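Local coordinates for cytochrome c' (Rubrivivax gelatinosus, PDB 2J8W), which is an electron-transfer protein of unknown exact function whose high-spin heme c iron has no sixth ligand, at residues 100-104 with 105-109; 38-41 with 42-46. One frame throughout, in Å; residues are numbered along the deposited sequence. Where two conformers were deposited one is given.

Overall arrangement
From the N terminus, the chain runs through helix 5-30 before reaching contact 2 (38-41 with 42-46), which closes no long loop but winds the first turns of helix 38-52. Much later, contact 1 (100-104 with 105-109) closes the tight turn between helix 79-102 and helix 105-126. The two contacts follow in series, neither nesting nor crossing, with centres about 10 Å apart. They meet directly: Ile-45 CD1 lies 3.5 Å from Gly-100 CA, and Ala-42 CB packs against Gly-100 O. One end of the four-helix bundle is thus tied together, with helix 38-52 set against the turn joining the last two helices.

Contact 1. Residues 100-104 with 105-109; sequences GKTGD and FAQIK
The carboxylate of Asp-104 leans over the first turn of helix 105-126, where its OD1 takes the backbone N-H of Gln-107 at 3.1 Å. The donor comes to the anti side of OD1, 33° out of the carboxylate plane, and Ala-106 CB lies 3.4 Å from that same OD1. CG of Asp-104 stands opposite its own backbone N (chi1 -173°), which carries OD1 over the helix start, where Asp-104, the N-cap residue, caps Gln-107 N. The Gln-107 side chain crosses that of Thr-102 at about a right angle, its amide end beside the threonine; two conformers were modelled, so this placement is uncertain. The ring of Phe-105 turns outward from the joint and packs edge-to-face with Phe-36. The preceding helix is finished by Gly-103, whose positive phi (72°) turns the chain, and by an ST turn in which Thr-102 OG1 accepts from Asp-104 N at 3.0 Å. The same hydroxyl hydrogen-bonds to Ala-99 O. Beneath the turn, Ile-108 rests on Ala-99 and sends its longer branch back along the chain: CG1 sits 3.4 Å from Asp-104 O, while CD1 lies 4.2 Å from Gly-103 C. Its backbone N also donates to Asp-104 O (2.9 Å), opening the regular helical ladder. With an alanine here the CG1-CD1 branch is gone, which would probably open a gap between the start of helix 105-126 and Gly-103 and Ala-99 at the end of helix 79-102. The arrangement is an alpha-alpha hairpin, in which a short turn joins two neighbouring helices of the four-helix bundle. Asp-104 uses its main chain and its side chain for successive N-H groups, and its negative charge at a helix N terminus is likely to be favoured by the helix dipole, which would help keep the carboxylate ionised.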
# COMPACT_ATOMS: atom_id res chain seq x y z
N GLY A 100 10.20 -4.77 -15.99
CA GLY A 100 8.86 -4.31 -16.32
C GLY A 100 8.87 -3.28 -17.42
O GLY A 100 8.00 -3.25 -18.27
N LYS A 101 9.86 -2.41 -17.41
CA LYS A 101 9.98 -1.38 -18.44
C LYS A 101 10.37 -1.96 -19.78
O LYS A 101 10.01 -1.40 -20.82
CB LYS A 101 10.96 -0.31 -17.94
CG LYS A 101 10.36 0.53 -16.77
CD LYS A 101 11.38 1.36 -16.08
CE LYS A 101 10.75 2.28 -15.03
NZ LYS A 101 11.81 2.73 -14.09
N THR A 102 11.15 -3.03 -19.83
CA THR A 102 11.49 -3.63 -21.13
C THR A 102 10.34 -4.43 -21.73
O THR A 102 10.27 -4.60 -22.95
CB THR A 102 12.69 -4.56 -21.07
OG1 THR A 102 12.32 -5.78 -20.40
CG2 THR A 102 13.92 -3.92 -20.43
N GLY A 103 9.49 -4.99 -20.87
CA GLY A 103 8.45 -5.92 -21.30
C GLY A 103 8.97 -7.29 -21.74
O GLY A 103 8.20 -8.12 -22.24
N ASP A 104 10.23 -7.57 -21.51
CA ASP A 104 10.84 -8.85 -21.91
C ASP A 104 10.44 -9.92 -20.91
O ASP A 104 10.81 -9.86 -19.76
CB ASP A 104 12.35 -8.70 -22.03
CG ASP A 104 13.01 -9.88 -22.57
OD1 ASP A 104 12.94 -10.92 -22.00
OD2 ASP A 104 13.61 -9.80 -23.65
N PHE A 105 9.69 -10.91 -21.36
CA PHE A 105 9.21 -11.98 -20.51
C PHE A 105 10.35 -12.67 -19.75
O PHE A 105 10.24 -12.91 -18.56
CB PHE A 105 8.42 -12.99 -21.34
CG PHE A 105 7.83 -14.09 -20.51
CD1 PHE A 105 8.58 -15.20 -20.11
CD2 PHE A 105 6.56 -13.99 -20.00
CE1 PHE A 105 8.04 -16.19 -19.32
CE2 PHE A 105 6.03 -14.96 -19.17
CZ PHE A 105 6.78 -16.05 -18.83
N ALA A 106 11.45 -12.96 -20.45
CA ALA A 106 12.54 -13.67 -19.80
C ALA A 106 13.15 -12.82 -18.69
O ALA A 106 13.49 -13.33 -17.65
CB ALA A 106 13.60 -14.05 -20.82
N GLN A 107 13.33 -11.52 -18.96
CA GLN A 107 13.91 -10.64 -17.94
C GLN A 107 12.96 -10.51 -16.75
O GLN A 107 13.40 -10.51 -15.60
CB GLN A 107 14.16 -9.25 -18.53
CG GLN A 107 15.06 -8.29 -17.72
CD GLN A 107 15.21 -6.91 -18.37
OE1 GLN A 107 15.66 -5.87 -17.73
NE2 GLN A 107 14.80 -6.87 -19.64
N ILE A 108 11.66 -10.42 -17.01
CA ILE A 108 10.68 -10.37 -15.92
C ILE A 108 10.71 -11.64 -15.10
O ILE A 108 10.75 -11.61 -13.87
CB ILE A 108 9.26 -10.10 -16.47
CG1 ILE A 108 9.17 -8.67 -17.05
CG2 ILE A 108 8.19 -10.32 -15.40
CD1 ILE A 108 7.94 -8.43 -17.88
N LYS A 109 10.71 -12.76 -15.80
CA LYS A 109 10.74 -14.03 -15.09
C LYS A 109 12.00 -14.20 -14.23
O LYS A 109 11.93 -14.64 -13.07
CB LYS A 109 10.58 -15.20 -16.07
CG LYS A 109 10.54 -16.55 -15.39
CD LYS A 109 9.95 -17.63 -16.26
CE LYS A 109 9.80 -18.91 -15.50
NZ LYS A 109 8.66 -19.71 -16.25

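Contact 2. Residues 38-41 with 42-46; sequences AKVA and AENIA
Lys-39 and Glu-43, one turn apart at the start of helix 38-52 in this four-helix bundle, slant across each other on its exposed surface in an i to i+4 salt bridge. The lysine chain runs extended as far as CE and then bends at its last torsion (chi4 -76°), bringing NZ to Glu-43 OE2 at 2.8 Å. NZ meets the syn side of OE2, 25° out of the carboxylate plane. Nearer the root of the glutamate, CG rests 3.3 Å from Lys-39 O, the acceptor of its own backbone N-H. Val-40 and Asn-44 instead lie side by side and point the same way, with CG1 of the valine 3.6 Å from ND2. The other end of that amide, OD1, is bonded to His-22 of helix 5-30, which helps fix its rotation; Asn-44 also packs on Arg-25 and Val-26. Ahead of the turn, Asp-37 OD1 bonds to Val-40 N, so the helix start is held by a side chain too. On the buried side Ala-41 touches Met-29 and Ile-45 touches Val-26. Ile-45 N donates to Ala-41 O, and Ile-45 CG1 closes to 3.2 Å from that same oxygen.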
# COMPACT_ATOMS: atom_id res chain seq x y z
N ALA A 38 2.17 -7.54 -21.17
CA ALA A 38 3.29 -6.72 -20.75
C ALA A 38 2.85 -5.43 -20.06
O ALA A 38 3.51 -4.97 -19.11
CB ALA A 38 4.22 -6.40 -21.94
N LYS A 39 1.75 -4.85 -20.52
CA LYS A 39 1.25 -3.63 -19.90
C LYS A 39 0.79 -3.88 -18.47
O LYS A 39 1.14 -3.11 -17.57
CB LYS A 39 0.10 -3.05 -20.75
CG LYS A 39 -0.56 -1.83 -20.14
CD LYS A 39 -1.63 -1.24 -21.04
CE LYS A 39 -2.27 -0.00 -20.43
NZ LYS A 39 -3.24 -0.31 -19.34
N VAL A 40 0.00 -4.93 -18.27
CA VAL A 40 -0.49 -5.26 -16.94
C VAL A 40 0.67 -5.69 -16.03
O VAL A 40 0.77 -5.26 -14.86
CB VAL A 40 -1.60 -6.30 -17.03
CG1 VAL A 40 -2.00 -6.81 -15.62
CG2 VAL A 40 -2.81 -5.70 -17.79
N ALA A 41 1.60 -6.48 -16.56
CA ALA A 41 2.78 -6.84 -15.79
C ALA A 41 3.55 -5.60 -15.35
O ALA A 41 3.94 -5.47 -14.18
CB ALA A 41 3.69 -7.78 -16.56
N ALA A 42 3.73 -4.66 -16.27
CA ALA A 42 4.45 -3.45 -15.96
C ALA A 42 3.73 -2.65 -14.86
O ALA A 42 4.37 -2.07 -13.97
CB ALA A 42 4.64 -2.58 -17.24
N GLU A 43 2.42 -2.57 -14.94
CA GLU A 43 1.64 -1.83 -13.94
C GLU A 43 1.81 -2.47 -12.55
O GLU A 43 1.99 -1.78 -11.54
CB GLU A 43 0.16 -1.77 -14.31
CG GLU A 43 -0.13 -0.90 -15.52
CD GLU A 43 -1.55 -1.07 -16.04
OE1 GLU A 43 -2.29 -2.00 -15.72
OE2 GLU A 43 -1.90 -0.25 -16.93
N ASN A 44 1.73 -3.78 -12.48
CA ASN A 44 1.89 -4.46 -11.20
C ASN A 44 3.32 -4.35 -10.69
O ASN A 44 3.53 -4.18 -9.49
CB ASN A 44 1.40 -5.90 -11.29
CG ASN A 44 -0.10 -5.97 -11.30
OD1 ASN A 44 -0.74 -5.42 -10.40
ND2 ASN A 44 -0.68 -6.64 -12.28
N ILE A 45 4.30 -4.43 -11.58
CA ILE A 45 5.68 -4.22 -11.20
C ILE A 45 5.94 -2.83 -10.65
O ILE A 45 6.61 -2.66 -9.65
CB ILE A 45 6.63 -4.56 -12.36
CG1 ILE A 45 6.67 -6.07 -12.58
CG2 ILE A 45 8.01 -4.04 -12.09
CD1 ILE A 45 7.40 -6.45 -13.89
N ALA A 46 5.35 -1.83 -11.31
CA ALA A 46 5.52 -0.46 -10.85
C ALA A 46 4.96 -0.29 -9.44
O ALA A 46 5.55 0.40 -8.60
CB ALA A 46 4.88 0.52 -11.82